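Methyltransferase (Geobacter sulfurreducens PCA, PDB 3C3P) probably transfers the methyl group of S-adenosyl-L-methionine to an oxygen atom of its substrate. Local coordinates at residues R35-V40 with G66-A70; Q43-L47 with V197-V203; L59-D65 with R83-D88; R190-T194 with L205-L209. All coordinates share one frame; numbering follows the deposited sequence. Where two conformers were deposited one is given.

Contact 1 of 4, residues R35-V40 with G66-A70; sequences RNIPIV and GLGCA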
loop_
_atom_site.group_PDB
_atom_site.type_symbol
_atom_site.label_atom_id
_atom_site.label_comp_id
_atom_site.label_asym_id
_atom_site.label_seq_id
_atom_site.Cartn_x
_atom_site.Cartn_y
_atom_site.Cartn_z
ATOM N N ARG A 35 -13.116 -12.639 -24.131
ATOM C CA ARG A 35 -12.857 -11.536 -25.049
ATOM C C ARG A 35 -11.360 -11.297 -25.120
ATOM O O ARG A 35 -10.889 -10.350 -25.767
ATOM C CB ARG A 35 -13.563 -10.247 -24.614
ATOM C CG ARG A 35 -15.082 -10.330 -24.465
ATOM C CD ARG A 35 -15.651 -8.939 -24.220
ATOM N NE ARG A 35 -17.042 -8.940 -23.774
ATOM C CZ ARG A 35 -17.760 -7.835 -23.609
ATOM N NH1 ARG A 35 -17.231 -6.660 -23.903
ATOM N NH2 ARG A 35 -19.012 -7.904 -23.186
ATOM N N ASN A 36 -10.645 -12.186 -24.443
ATOM C CA ASN A 36 -9.182 -12.174 -24.353
ATOM C C ASN A 36 -8.684 -10.823 -23.902
ATOM O O ASN A 36 -7.814 -10.224 -24.535
ATOM C CB ASN A 36 -8.555 -12.523 -25.702
ATOM N N ILE A 37 -9.263 -10.355 -22.803
ATOM C CA ILE A 37 -8.947 -9.045 -22.234
ATOM C C ILE A 37 -8.141 -9.128 -20.936
ATOM O O ILE A 37 -8.548 -9.813 -19.991
ATOM C CB ILE A 37 -10.257 -8.233 -21.975
ATOM C CG1 ILE A 37 -11.001 -7.986 -23.293
ATOM C CG2 ILE A 37 -9.942 -6.902 -21.280
ATOM C CD1 ILE A 37 -12.369 -7.358 -23.138
ATOM N N PRO A 38 -6.960 -8.475 -20.903
ATOM C CA PRO A 38 -6.208 -8.512 -19.636
ATOM C C PRO A 38 -6.846 -7.624 -18.588
ATOM O O PRO A 38 -7.208 -6.475 -18.872
ATOM C CB PRO A 38 -4.819 -7.977 -20.012
ATOM C CG PRO A 38 -4.978 -7.328 -21.360
ATOM C CD PRO A 38 -6.160 -7.949 -22.026
ATOM N N ILE A 39 -7.032 -8.198 -17.407
ATOM C CA ILE A 39 -7.611 -7.464 -16.264
ATOM C C ILE A 39 -6.829 -7.700 -14.968
ATOM O O ILE A 39 -6.111 -8.688 -14.793
ATOM C CB ILE A 39 -9.144 -7.773 -16.011
ATOM C CG1 ILE A 39 -9.369 -9.214 -15.529
ATOM C CG2 ILE A 39 -10.005 -7.438 -17.254
ATOM C CD1 ILE A 39 -10.829 -9.507 -15.134
ATOM N N VAL A 40 -6.967 -6.724 -14.087
ATOM C CA VAL A 40 -6.370 -6.737 -12.751
ATOM C C VAL A 40 -6.778 -7.991 -11.955
ATOM O O VAL A 40 -7.966 -8.215 -11.804
ATOM C CB VAL A 40 -6.781 -5.409 -11.984
ATOM C CG1 VAL A 40 -6.722 -5.539 -10.495
ATOM C CG2 VAL A 40 -5.923 -4.231 -12.489
ATOM N N GLY A 66 -9.761 -2.117 -19.192
ATOM C CA GLY A 66 -10.370 -3.333 -19.682
ATOM C C GLY A 66 -11.509 -3.763 -18.772
ATOM O O GLY A 66 -11.322 -4.062 -17.576
ATOM N N LEU A 67 -12.695 -3.752 -19.382
ATOM C CA LEU A 67 -13.961 -4.128 -18.756
ATOM C C LEU A 67 -14.322 -3.276 -17.549
ATOM O O LEU A 67 -15.256 -3.600 -16.821
ATOM C CB LEU A 67 -13.954 -5.607 -18.340
ATOM C CG LEU A 67 -13.741 -6.660 -19.423
ATOM C CD1 LEU A 67 -13.787 -8.016 -18.758
ATOM C CD2 LEU A 67 -14.771 -6.572 -20.543
ATOM N N GLY A 68 -13.626 -2.164 -17.384
ATOM C CA GLY A 68 -13.867 -1.284 -16.241
ATOM C C GLY A 68 -13.446 -1.957 -14.938
ATOM O O GLY A 68 -13.906 -1.614 -13.851
ATOM N N CYS A 69 -12.533 -2.902 -15.049
ATOM C CA CYS A 69 -12.093 -3.637 -13.857
ATOM C C CYS A 69 -11.461 -2.759 -12.762
ATOM O O CYS A 69 -11.791 -2.875 -11.580
ATOM C CB CYS A 69 -11.126 -4.755 -14.237
ATOM S SG CYS A 69 -10.621 -5.738 -12.821
ATOM N N ALA A 70 -10.544 -1.890 -13.159
ATOM C CA ALA A 70 -9.861 -1.002 -12.204
ATOM C C ALA A 70 -10.849 -0.031 -11.581
ATOM O O ALA A 70 -10.860 0.209 -10.371
ATOM C CB ALA A 70 -8.706 -0.223 -12.901
#
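Leu67 reaches out of a glycine-rich turn to meet Ile37 and Ile39. The turn, with Gly64, Gly66 and Gly68 in a G-x-G-x-G pattern, follows the first strand of a Rossmann-like methyltransferase fold and corresponds to motif I, which in relatives lines the S-adenosylmethionine site. The tight part is mainly apolar. Leu67 spreads its two methyls over separate partners, CD2 lying 3.6 Å from Ile37 CD1 and CD1 lying 4.1 Å from Ile39 CG2. Its CG stands beside the backbone N (chi1 -60°), which sets the branch between 35-40 and Met28 and Ala32 of helix 23-34. Ile37 sets its other branch, CG2, 3.9 Å from Gly66 CA. Glycine suits this place because a beta carbon on it would run into that methyl. Gly68, with phi at +68°, occupies the N-cap position of helix 69-75, and the backbone N of Cys69 reaches back to the carbonyl O of Gly66. Swapping Leu67 for an alanine would probably open a gap between the two isoleucines and helix 23-34, setting Ile37 CD1 free to turn. The looser side is that of Arg35, solvent-exposed and modelled in two conformers; in the one described, Leu67 CD2 lies over one face of its guanidinium, and Asp92 is close by. No hydrogen bond joins the two segments; they meet by van der Waals packing, while Leu67 N and O are bonded to Asn93 and His96. At the other end a small cysteine fits against beta-branched neighbours: Cys69 CB is 4.0 Å from Ile39 CB, and its SG rests 3.9 Å from Val40 CB.

Contact 2 of 4, residues Q43-L47 with V197-V203; sequences QTGRL and VPVGNGV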
loop_
_atom_site.group_PDB
_atom_site.type_symbol
_atom_site.label_atom_id
_atom_site.label_comp_id
_atom_site.label_asym_id
_atom_site.label_seq_id
_atom_site.Cartn_x
_atom_site.Cartn_y
_atom_site.Cartn_z
ATOM N N GLN A 43 -5.896 -10.157 -6.039
ATOM C CA GLN A 43 -4.976 -9.665 -5.013
ATOM C C GLN A 43 -4.618 -8.218 -5.319
ATOM O O GLN A 43 -4.469 -7.386 -4.418
ATOM C CB GLN A 43 -3.701 -10.508 -4.939
ATOM C CG GLN A 43 -3.939 -11.951 -4.494
ATOM C CD GLN A 43 -4.404 -12.055 -3.062
ATOM O OE1 GLN A 43 -4.444 -11.065 -2.344
ATOM N NE2 GLN A 43 -4.705 -13.266 -2.625
ATOM N N THR A 44 -4.491 -7.922 -6.613
ATOM C CA THR A 44 -4.132 -6.588 -7.061
ATOM C C THR A 44 -5.291 -5.618 -6.867
ATOM O O THR A 44 -5.097 -4.505 -6.393
ATOM C CB THR A 44 -3.615 -6.590 -8.542
ATOM O OG1 THR A 44 -2.457 -7.436 -8.615
ATOM C CG2 THR A 44 -3.240 -5.192 -9.005
ATOM N N GLY A 45 -6.489 -6.049 -7.208
ATOM C CA GLY A 45 -7.664 -5.200 -7.060
ATOM C C GLY A 45 -7.876 -4.866 -5.591
ATOM O O GLY A 45 -8.209 -3.739 -5.247
ATOM N N ARG A 46 -7.673 -5.859 -4.733
ATOM C CA ARG A 46 -7.849 -5.653 -3.273
ATOM C C ARG A 46 -6.857 -4.594 -2.773
ATOM O O ARG A 46 -7.179 -3.754 -1.948
ATOM C CB ARG A 46 -7.745 -6.973 -2.491
ATOM C CG ARG A 46 -8.908 -7.927 -2.754
ATOM C CD ARG A 46 -8.830 -9.221 -1.940
ATOM N NE ARG A 46 -8.839 -9.014 -0.492
ATOM C CZ ARG A 46 -9.949 -8.871 0.220
ATOM N NH1 ARG A 46 -11.124 -8.890 -0.375
ATOM N NH2 ARG A 46 -9.896 -8.681 1.519
ATOM N N LEU A 47 -5.663 -4.592 -3.343
ATOM C CA LEU A 47 -4.642 -3.605 -2.951
ATOM C C LEU A 47 -5.097 -2.245 -3.404
ATOM O O LEU A 47 -4.938 -1.271 -2.678
ATOM C CB LEU A 47 -3.273 -3.896 -3.535
ATOM C CG LEU A 47 -2.192 -2.875 -3.150
ATOM C CD1 LEU A 47 -1.956 -2.855 -1.642
ATOM C CD2 LEU A 47 -0.909 -3.164 -3.947
ATOM N N VAL A 197 5.559 -2.984 -5.104
ATOM C CA VAL A 197 5.099 -4.114 -4.308
ATOM C C VAL A 197 4.915 -5.291 -5.286
ATOM O O VAL A 197 4.289 -5.214 -6.348
ATOM C CB VAL A 197 3.881 -3.822 -3.399
ATOM C CG1 VAL A 197 4.246 -2.712 -2.369
ATOM C CG2 VAL A 197 2.647 -3.465 -4.203
ATOM N N PRO A 198 5.508 -6.404 -4.932
ATOM C CA PRO A 198 5.392 -7.470 -5.908
ATOM C C PRO A 198 4.132 -8.340 -5.852
ATOM O O PRO A 198 4.234 -9.568 -5.737
ATOM C CB PRO A 198 6.655 -8.289 -5.653
ATOM C CG PRO A 198 6.950 -8.086 -4.302
ATOM C CD PRO A 198 6.506 -6.709 -3.902
ATOM N N VAL A 199 2.990 -7.658 -5.897
ATOM C CA VAL A 199 1.662 -8.314 -5.928
ATOM C C VAL A 199 1.281 -8.448 -7.399
ATOM O O VAL A 199 1.499 -7.561 -8.193
ATOM C CB VAL A 199 0.549 -7.547 -5.160
ATOM C CG1 VAL A 199 0.302 -6.179 -5.743
ATOM C CG2 VAL A 199 -0.754 -8.344 -5.181
ATOM N N GLY A 200 0.733 -9.591 -7.767
ATOM C CA GLY A 200 0.350 -9.827 -9.163
ATOM C C GLY A 200 1.537 -9.734 -10.128
ATOM O O GLY A 200 2.516 -10.438 -10.000
ATOM N N ASN A 201 1.409 -8.841 -11.086
ATOM C CA ASN A 201 2.434 -8.593 -12.092
ATOM C C ASN A 201 3.393 -7.452 -11.683
ATOM O O ASN A 201 4.211 -6.971 -12.479
ATOM C CB ASN A 201 1.775 -8.297 -13.446
ATOM C CG ASN A 201 1.015 -9.488 -14.006
ATOM O OD1 ASN A 201 1.295 -10.650 -13.684
ATOM N ND2 ASN A 201 0.069 -9.200 -14.890
ATOM N N GLY A 202 3.261 -7.043 -10.420
ATOM C CA GLY A 202 4.066 -5.963 -9.824
ATOM C C GLY A 202 3.301 -4.671 -9.913
ATOM O O GLY A 202 2.700 -4.362 -10.930
ATOM N N VAL A 203 3.317 -3.929 -8.821
ATOM C CA VAL A 203 2.615 -2.655 -8.743
ATOM C C VAL A 203 3.564 -1.544 -8.279
ATOM O O VAL A 203 4.108 -1.588 -7.189
ATOM C CB VAL A 203 1.373 -2.725 -7.789
ATOM C CG1 VAL A 203 0.638 -1.358 -7.766
ATOM C CG2 VAL A 203 0.400 -3.863 -8.205
HETATM O O HOH W 1 -1.179 -7.364 -11.125
#
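Thr44 OG1 is gripped by two groups: it accepts a hydrogen bond of 2.8 Å from a water, and it is hydrogen-bonded to Asp41 OD1 just before the helix segment. The same water accepts from the backbone N of Asn201 at 3.0 Å, so it bridges helix 42-55 to the loop 197-203. Threonine serves both sides of its branch here. With the hydroxyl beside the backbone N (chi1 -60°), the methyl Thr44 CG2 is left to pack 4.0 Å from Val203 CG2, the two side chains sliding past each other in opposite directions. Thr44 OG1 also lies 3.7 Å from Gly200 CA, where a beta carbon would collide with it; the positive phi of this residue suits glycine as well. One helical turn on, Leu47 pushes CD2 among the valines, 3.6 Å from Val197 CG2 and 3.7 Å from Val199 CG1 in the conformers taken for those two residues. Gln43 gives only its CB to Val199 CG2, while its amide turns away to bind Asp15 through NE2. The second subunit packs on the helix as well: its Val197 on Leu47, and its Thr194 O hydrogen-bonded to Arg46 NH2. Within the loop, Gly202 N bonds to Val199 O at 2.9 Å, and Asn201 is tied by its side chain to Arg163 and Asn160. Residues 199-202 thus form a type II' beta turn with Gly200 in its second place, part of the loop of a beta hairpin whose strands 192-197 and 203-208 are joined by the backbone pair Val197-Val203.

Contact 3 of 4, residues L59-D65 with R83-D88; sequences LVVVPGD and RVVMID. With EDO (1,2-ethanediol), chain I.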
loop_
_atom_site.group_PDB
_atom_site.type_symbol
_atom_site.label_atom_id
_atom_site.label_comp_id
_atom_site.label_asym_id
_atom_site.label_seq_id
_atom_site.Cartn_x
_atom_site.Cartn_y
_atom_site.Cartn_z
ATOM N N LEU A 59 -10.841 12.545 -6.426
ATOM C CA LEU A 59 -10.744 12.236 -7.865
ATOM C C LEU A 59 -9.702 11.184 -8.230
ATOM O O LEU A 59 -8.520 11.267 -7.925
ATOM C CB LEU A 59 -10.470 13.523 -8.683
ATOM C CG LEU A 59 -10.360 13.424 -10.222
ATOM C CD1 LEU A 59 -11.662 12.850 -10.830
ATOM C CD2 LEU A 59 -9.999 14.762 -10.892
ATOM N N VAL A 60 -10.227 10.172 -8.879
ATOM C CA VAL A 60 -9.469 9.052 -9.392
ATOM C C VAL A 60 -9.682 9.023 -10.886
ATOM O O VAL A 60 -10.819 9.004 -11.361
ATOM C CB VAL A 60 -9.936 7.679 -8.812
ATOM C CG1 VAL A 60 -9.120 6.527 -9.446
ATOM C CG2 VAL A 60 -9.865 7.659 -7.270
ATOM N N VAL A 61 -8.574 8.979 -11.608
ATOM C CA VAL A 61 -8.567 8.928 -13.067
ATOM C C VAL A 61 -7.898 7.624 -13.562
ATOM O O VAL A 61 -6.796 7.241 -13.154
ATOM C CB VAL A 61 -7.938 10.221 -13.654
ATOM C CG1 VAL A 61 -7.880 10.171 -15.202
ATOM C CG2 VAL A 61 -8.744 11.456 -13.141
ATOM N N VAL A 62 -8.652 6.932 -14.416
ATOM C CA VAL A 62 -8.268 5.652 -14.986
ATOM C C VAL A 62 -8.253 5.724 -16.511
ATOM O O VAL A 62 -9.282 5.522 -17.149
ATOM C CB VAL A 62 -9.276 4.566 -14.551
ATOM C CG1 VAL A 62 -8.809 3.203 -14.986
ATOM C CG2 VAL A 62 -9.478 4.624 -13.029
ATOM N N PRO A 63 -7.095 6.066 -17.103
ATOM C CA PRO A 63 -6.997 6.143 -18.556
ATOM C C PRO A 63 -6.699 4.792 -19.152
ATOM O O PRO A 63 -5.555 4.365 -19.152
ATOM C CB PRO A 63 -5.818 7.101 -18.800
ATOM C CG PRO A 63 -5.207 7.387 -17.464
ATOM C CD PRO A 63 -5.883 6.552 -16.423
ATOM N N GLY A 64 -7.747 4.174 -19.687
ATOM C CA GLY A 64 -7.703 2.833 -20.275
ATOM C C GLY A 64 -8.097 1.842 -19.186
ATOM O O GLY A 64 -7.482 1.777 -18.134
ATOM N N ASP A 65 -9.144 1.069 -19.426
ATOM C CA ASP A 65 -9.577 0.128 -18.408
ATOM C C ASP A 65 -10.441 -0.994 -18.973
ATOM O O ASP A 65 -11.653 -0.846 -19.215
ATOM C CB ASP A 65 -10.309 0.905 -17.297
ATOM C CG ASP A 65 -10.565 0.076 -16.061
ATOM O OD1 ASP A 65 -9.919 -0.977 -15.891
ATOM O OD2 ASP A 65 -11.391 0.497 -15.219
ATOM N N ARG A 83 -15.323 11.165 -7.242
ATOM C CA ARG A 83 -15.470 10.637 -8.595
ATOM C C ARG A 83 -14.310 9.835 -9.141
ATOM O O ARG A 83 -13.150 10.060 -8.812
ATOM C CB ARG A 83 -15.665 11.791 -9.605
ATOM C CG ARG A 83 -16.962 12.598 -9.482
ATOM C CD ARG A 83 -18.180 11.781 -9.826
ATOM N NE ARG A 83 -19.395 12.573 -9.716
ATOM C CZ ARG A 83 -20.105 12.735 -8.602
ATOM N NH1 ARG A 83 -19.743 12.147 -7.469
ATOM N NH2 ARG A 83 -21.205 13.474 -8.626
ATOM N N VAL A 84 -14.702 8.847 -9.939
ATOM C CA VAL A 84 -13.784 8.033 -10.722
ATOM C C VAL A 84 -14.129 8.409 -12.166
ATOM O O VAL A 84 -15.309 8.431 -12.574
ATOM C CB VAL A 84 -13.916 6.505 -10.584
ATOM C CG1 VAL A 84 -12.960 5.835 -11.558
ATOM C CG2 VAL A 84 -13.653 6.025 -9.162
ATOM N N VAL A 85 -13.100 8.789 -12.898
ATOM C CA VAL A 85 -13.216 9.153 -14.301
ATOM C C VAL A 85 -12.459 8.095 -15.092
ATOM O O VAL A 85 -11.234 7.952 -14.998
ATOM C CB VAL A 85 -12.633 10.539 -14.617
ATOM C CG1 VAL A 85 -12.791 10.841 -16.113
ATOM C CG2 VAL A 85 -13.296 11.627 -13.767
HETATM N N MSE A 86 -13.226 7.350 -15.858
HETATM C CA MSE A 86 -12.716 6.273 -16.683
HETATM C C MSE A 86 -12.883 6.599 -18.154
HETATM O O MSE A 86 -13.964 7.004 -18.610
HETATM C CB MSE A 86 -13.469 5.000 -16.288
HETATM C CG MSE A 86 -13.163 3.665 -16.999
HETATM SE SE MSE A 86 -13.656 3.458 -18.878
HETATM C CE MSE A 86 -13.860 1.506 -18.876
ATOM N N ILE A 87 -11.767 6.458 -18.865
ATOM C CA ILE A 87 -11.689 6.701 -20.311
ATOM C C ILE A 87 -11.111 5.470 -21.018
ATOM O O ILE A 87 -10.119 4.888 -20.598
ATOM C CB ILE A 87 -10.839 7.955 -20.703
ATOM C CG1 ILE A 87 -11.238 9.212 -19.934
ATOM C CG2 ILE A 87 -10.908 8.239 -22.204
ATOM C CD1 ILE A 87 -10.533 9.346 -18.608
ATOM N N ASP A 88 -11.776 5.060 -22.084
ATOM C CA ASP A 88 -11.324 3.901 -22.852
ATOM C C ASP A 88 -11.727 4.024 -24.333
ATOM O O ASP A 88 -12.839 4.463 -24.667
ATOM C CB ASP A 88 -11.840 2.601 -22.209
ATOM C CG ASP A 88 -11.153 1.351 -22.764
ATOM O OD1 ASP A 88 -10.218 0.881 -22.069
ATOM O OD2 ASP A 88 -11.459 0.892 -23.898
HETATM C C1 EDO I . -6.428 0.246 -22.452
HETATM O O1 EDO I . -5.931 1.508 -22.908
HETATM C C2 EDO I . -7.504 -0.218 -23.428
HETATM O O2 EDO I . -8.473 -1.034 -22.762
#
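The flat carboxylate of Asp88 meets Asp65 through OD1, whose anti lone pair takes the backbone N of Asp65 at 2.9 Å. Asp88 OD1 also receives a hydrogen bond of 2.7 Å from O2 of an ethanediol, while OD2 turns to Asp90 N and Asn93 ND2. The second carboxylate, that of Asp65, is held by Ala70 N on OD1 and Ser71 OG on OD2; beside it comes Met86, present as selenomethionine, with CE 3.9 Å from Asp65 CB. The bend of the Met86 chain at chi2 (-68°) brings its end back across the aspartate at about a right angle. Behind this polar end two parallel strands run in register from Leu59-Arg83 to Pro63-Ile87. Val60 N, Val62 N and Gly64 N give hydrogen bonds to Arg83, Val85 and Ile87, and the carbonyls of Val60 and Val62 take those of Val85 and Ile87. The last rung, Gly64 N to Ile87 O, is bent to 143° at the hydrogen. Beta-branched valines suit these extended backbones. Val60, Val62, Val84 and Met86 line the face under helix 69-75, where Val62 CG2 lies 4.0 Å from Val84 CG1. On the other face Leu59 CD1 touches Val85 CG2 at 3.6 Å, and helix 117-121 covers Val61, Pro63 and Ile87. Gly64 has positive phi, which glycine accepts readily. This is the beta-alpha-beta unit opening a Rossmann-like methyltransferase, and an acidic residue ending its second strand is, in relatives, what binds the cofactor ribose; the diol on Asp88, probably from the crystallisation liquor, is consistent with such a site.

Contact 4 of 4, residues R190-T194 with L205-L209; sequences RDFFT and LGYRL. With EDO (1,2-ethanediol), chain L.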
loop_
_atom_site.group_PDB
_atom_site.type_symbol
_atom_site.label_atom_id
_atom_site.label_comp_id
_atom_site.label_asym_id
_atom_site.label_seq_id
_atom_site.Cartn_x
_atom_site.Cartn_y
_atom_site.Cartn_z
ATOM N N ARG A 190 12.982 12.867 -7.992
ATOM C CA ARG A 190 13.100 13.387 -6.621
ATOM C C ARG A 190 11.825 14.022 -6.101
ATOM O O ARG A 190 11.725 14.343 -4.924
ATOM C CB ARG A 190 14.267 14.378 -6.461
ATOM C CG ARG A 190 15.660 13.752 -6.545
ATOM C CD ARG A 190 16.655 14.716 -5.935
ATOM N NE ARG A 190 18.044 14.268 -5.932
ATOM C CZ ARG A 190 18.514 13.203 -6.575
ATOM N NH1 ARG A 190 17.723 12.475 -7.351
ATOM N NH2 ARG A 190 19.808 12.905 -6.481
ATOM N N ASP A 191 10.867 14.191 -6.995
ATOM C CA ASP A 191 9.566 14.790 -6.671
ATOM C C ASP A 191 8.553 13.740 -6.254
ATOM O O ASP A 191 7.459 14.060 -5.809
ATOM C CB ASP A 191 9.016 15.673 -7.785
ATOM C CG ASP A 191 8.992 15.007 -9.139
ATOM O OD1 ASP A 191 9.763 14.049 -9.372
ATOM O OD2 ASP A 191 8.209 15.505 -9.974
ATOM N N PHE A 192 8.979 12.491 -6.369
ATOM C CA PHE A 192 8.180 11.326 -5.945
ATOM C C PHE A 192 8.909 10.382 -5.011
ATOM O O PHE A 192 10.127 10.237 -5.054
ATOM C CB PHE A 192 7.736 10.485 -7.147
ATOM C CG PHE A 192 6.667 11.112 -7.959
ATOM C CD1 PHE A 192 6.973 12.011 -8.963
ATOM C CD2 PHE A 192 5.342 10.785 -7.740
ATOM C CE1 PHE A 192 5.984 12.588 -9.725
ATOM C CE2 PHE A 192 4.344 11.386 -8.478
ATOM C CZ PHE A 192 4.678 12.282 -9.495
ATOM N N PHE A 193 8.122 9.765 -4.132
ATOM C CA PHE A 193 8.611 8.710 -3.255
ATOM C C PHE A 193 7.982 7.421 -3.829
ATOM O O PHE A 193 6.755 7.239 -3.837
ATOM C CB PHE A 193 8.290 8.860 -1.769
ATOM C CG PHE A 193 8.828 7.721 -0.953
ATOM C CD1 PHE A 193 10.112 7.782 -0.421
ATOM C CD2 PHE A 193 8.075 6.551 -0.773
ATOM C CE1 PHE A 193 10.627 6.717 0.318
ATOM C CE2 PHE A 193 8.572 5.489 -0.049
ATOM C CZ PHE A 193 9.862 5.561 0.494
ATOM N N THR A 194 8.832 6.502 -4.249
ATOM C CA THR A 194 8.345 5.293 -4.916
ATOM C C THR A 194 8.761 3.949 -4.328
ATOM O O THR A 194 9.777 3.802 -3.687
ATOM C CB THR A 194 8.868 5.304 -6.433
ATOM O OG1 THR A 194 8.497 6.524 -7.109
ATOM C CG2 THR A 194 8.317 4.139 -7.244
ATOM N N LEU A 205 4.210 2.132 -7.071
ATOM C CA LEU A 205 3.509 3.175 -6.335
ATOM C C LEU A 205 4.411 4.384 -6.226
ATOM O O LEU A 205 5.590 4.278 -5.835
ATOM C CB LEU A 205 3.132 2.676 -4.933
ATOM C CG LEU A 205 2.284 1.404 -4.822
ATOM C CD1 LEU A 205 2.128 0.919 -3.348
ATOM C CD2 LEU A 205 0.934 1.646 -5.457
ATOM N N GLY A 206 3.850 5.524 -6.602
ATOM C CA GLY A 206 4.556 6.816 -6.525
ATOM C C GLY A 206 3.741 7.874 -5.814
ATOM O O GLY A 206 2.672 8.282 -6.280
ATOM N N TYR A 207 4.257 8.323 -4.680
ATOM C CA TYR A 207 3.619 9.369 -3.889
ATOM C C TYR A 207 4.267 10.693 -4.235
ATOM O O TYR A 207 5.477 10.840 -4.143
ATOM C CB TYR A 207 3.784 9.085 -2.402
ATOM C CG TYR A 207 3.218 10.114 -1.471
ATOM C CD1 TYR A 207 1.877 10.059 -1.098
ATOM C CD2 TYR A 207 4.003 11.126 -0.944
ATOM C CE1 TYR A 207 1.341 10.996 -0.253
ATOM C CE2 TYR A 207 3.482 12.046 -0.103
ATOM C CZ TYR A 207 2.146 11.967 0.257
ATOM O OH TYR A 207 1.626 12.887 1.115
ATOM N N ARG A 208 3.446 11.662 -4.599
ATOM C CA ARG A 208 3.956 12.956 -4.988
ATOM C C ARG A 208 4.235 13.775 -3.752
ATOM O O ARG A 208 3.342 14.152 -3.016
ATOM C CB ARG A 208 2.987 13.647 -5.936
ATOM C CG ARG A 208 3.704 14.625 -6.779
ATOM C CD ARG A 208 2.940 14.996 -7.965
ATOM N NE ARG A 208 2.009 16.031 -7.628
ATOM C CZ ARG A 208 2.163 17.318 -7.904
ATOM N NH1 ARG A 208 3.158 17.769 -8.632
ATOM N NH2 ARG A 208 1.241 18.150 -7.505
ATOM N N LEU A 209 5.512 14.057 -3.561
ATOM C CA LEU A 209 6.012 14.816 -2.399
ATOM C C LEU A 209 5.466 16.243 -2.367
ATOM O O LEU A 209 5.186 16.828 -3.389
ATOM C CB LEU A 209 7.553 14.737 -2.344
ATOM C CG LEU A 209 8.125 13.335 -2.124
ATOM C CD1 LEU A 209 9.631 13.337 -2.305
ATOM C CD2 LEU A 209 7.754 12.792 -0.753
HETATM C C1 EDO L . 12.435 9.368 -3.113
HETATM O O1 EDO L . 12.224 10.759 -2.954
HETATM C C2 EDO L . 13.772 8.837 -2.596
HETATM O O2 EDO L . 13.594 7.805 -1.619
HETATM O O HOH W 2 6.424 16.604 -5.711
#
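Phe193 and Tyr207 form the antiparallel hydrogen-bonded pair, each backbone N bonded to the other's O at 2.9 Å, and Leu209 N extends the ladder to Asp191 O at 3.0 Å. A water closes this end by donating to both Asp191 O and Leu209 O. The two flanking pairs, Phe192-Arg208 and Thr194-Gly206, are non-hydrogen-bonded; there CA-H...O contacts such as Phe192 CA to Tyr207 O supplement the bonds. The aromatic contact is a CH-pi one: Arg208 CG sits over one face of the Phe192 ring, 4.0 Å from its centroid, and Arg208 CD continues to 3.6 Å from Phe192 CZ. Phe192 CG lies beside the backbone N (chi1 -73°), which swings the ring across to the neighbouring strand, where Gly206 C meets its edge; a side chain on Gly206 would probably crowd the ring, its beta carbon falling close to Phe192 CD2. The Arg208 chain bends at chi3, setting the guanidinium plane 51° from the ring; its NH2 makes a weak hydrogen bond with Ala151 O. With an alanine in place of Phe192, the Arg208 methylenes would probably lose the surface they lie on, and a gap would open beside Leu186. Apolar contact is completed by Leu209, whose CD2 lies 4.1 Å from Phe193 CB. Strand 192-197 is outermost in the sheet of this chain, and 203-208 pairs on its other side with 154-159. Helix 181-186 and Leu150 cover the Phe192 face; on the face of Phe193 and Tyr207, Arg46, Tyr49 and Arg53 of the second subunit pack against the hairpin.

How the contacts relate
Contacts 1 and 3 build the probable cofactor end of the fold. Their centres are 14 Å apart and they share the turn after strand 59-63: Ala70 N bonds to Asp65 OD1 at 2.9 Å, and Gly68 CA touches Met86 CE. Ethanediol near Gly66 and on Asp88, though probably from the crystallisation liquor, is consistent with a pocket there. Contact 1 leads into contact 2 along the chain, Val40 CG1 reaching Gly45 N at 3.3 Å. Contacts 2 and 4 lie at the two ends of one hairpin, centres 18 Å apart, and both touch the second subunit. Contacts 3 and 4 belong to the same sheet, yet their nearest atoms are about 12 Å apart.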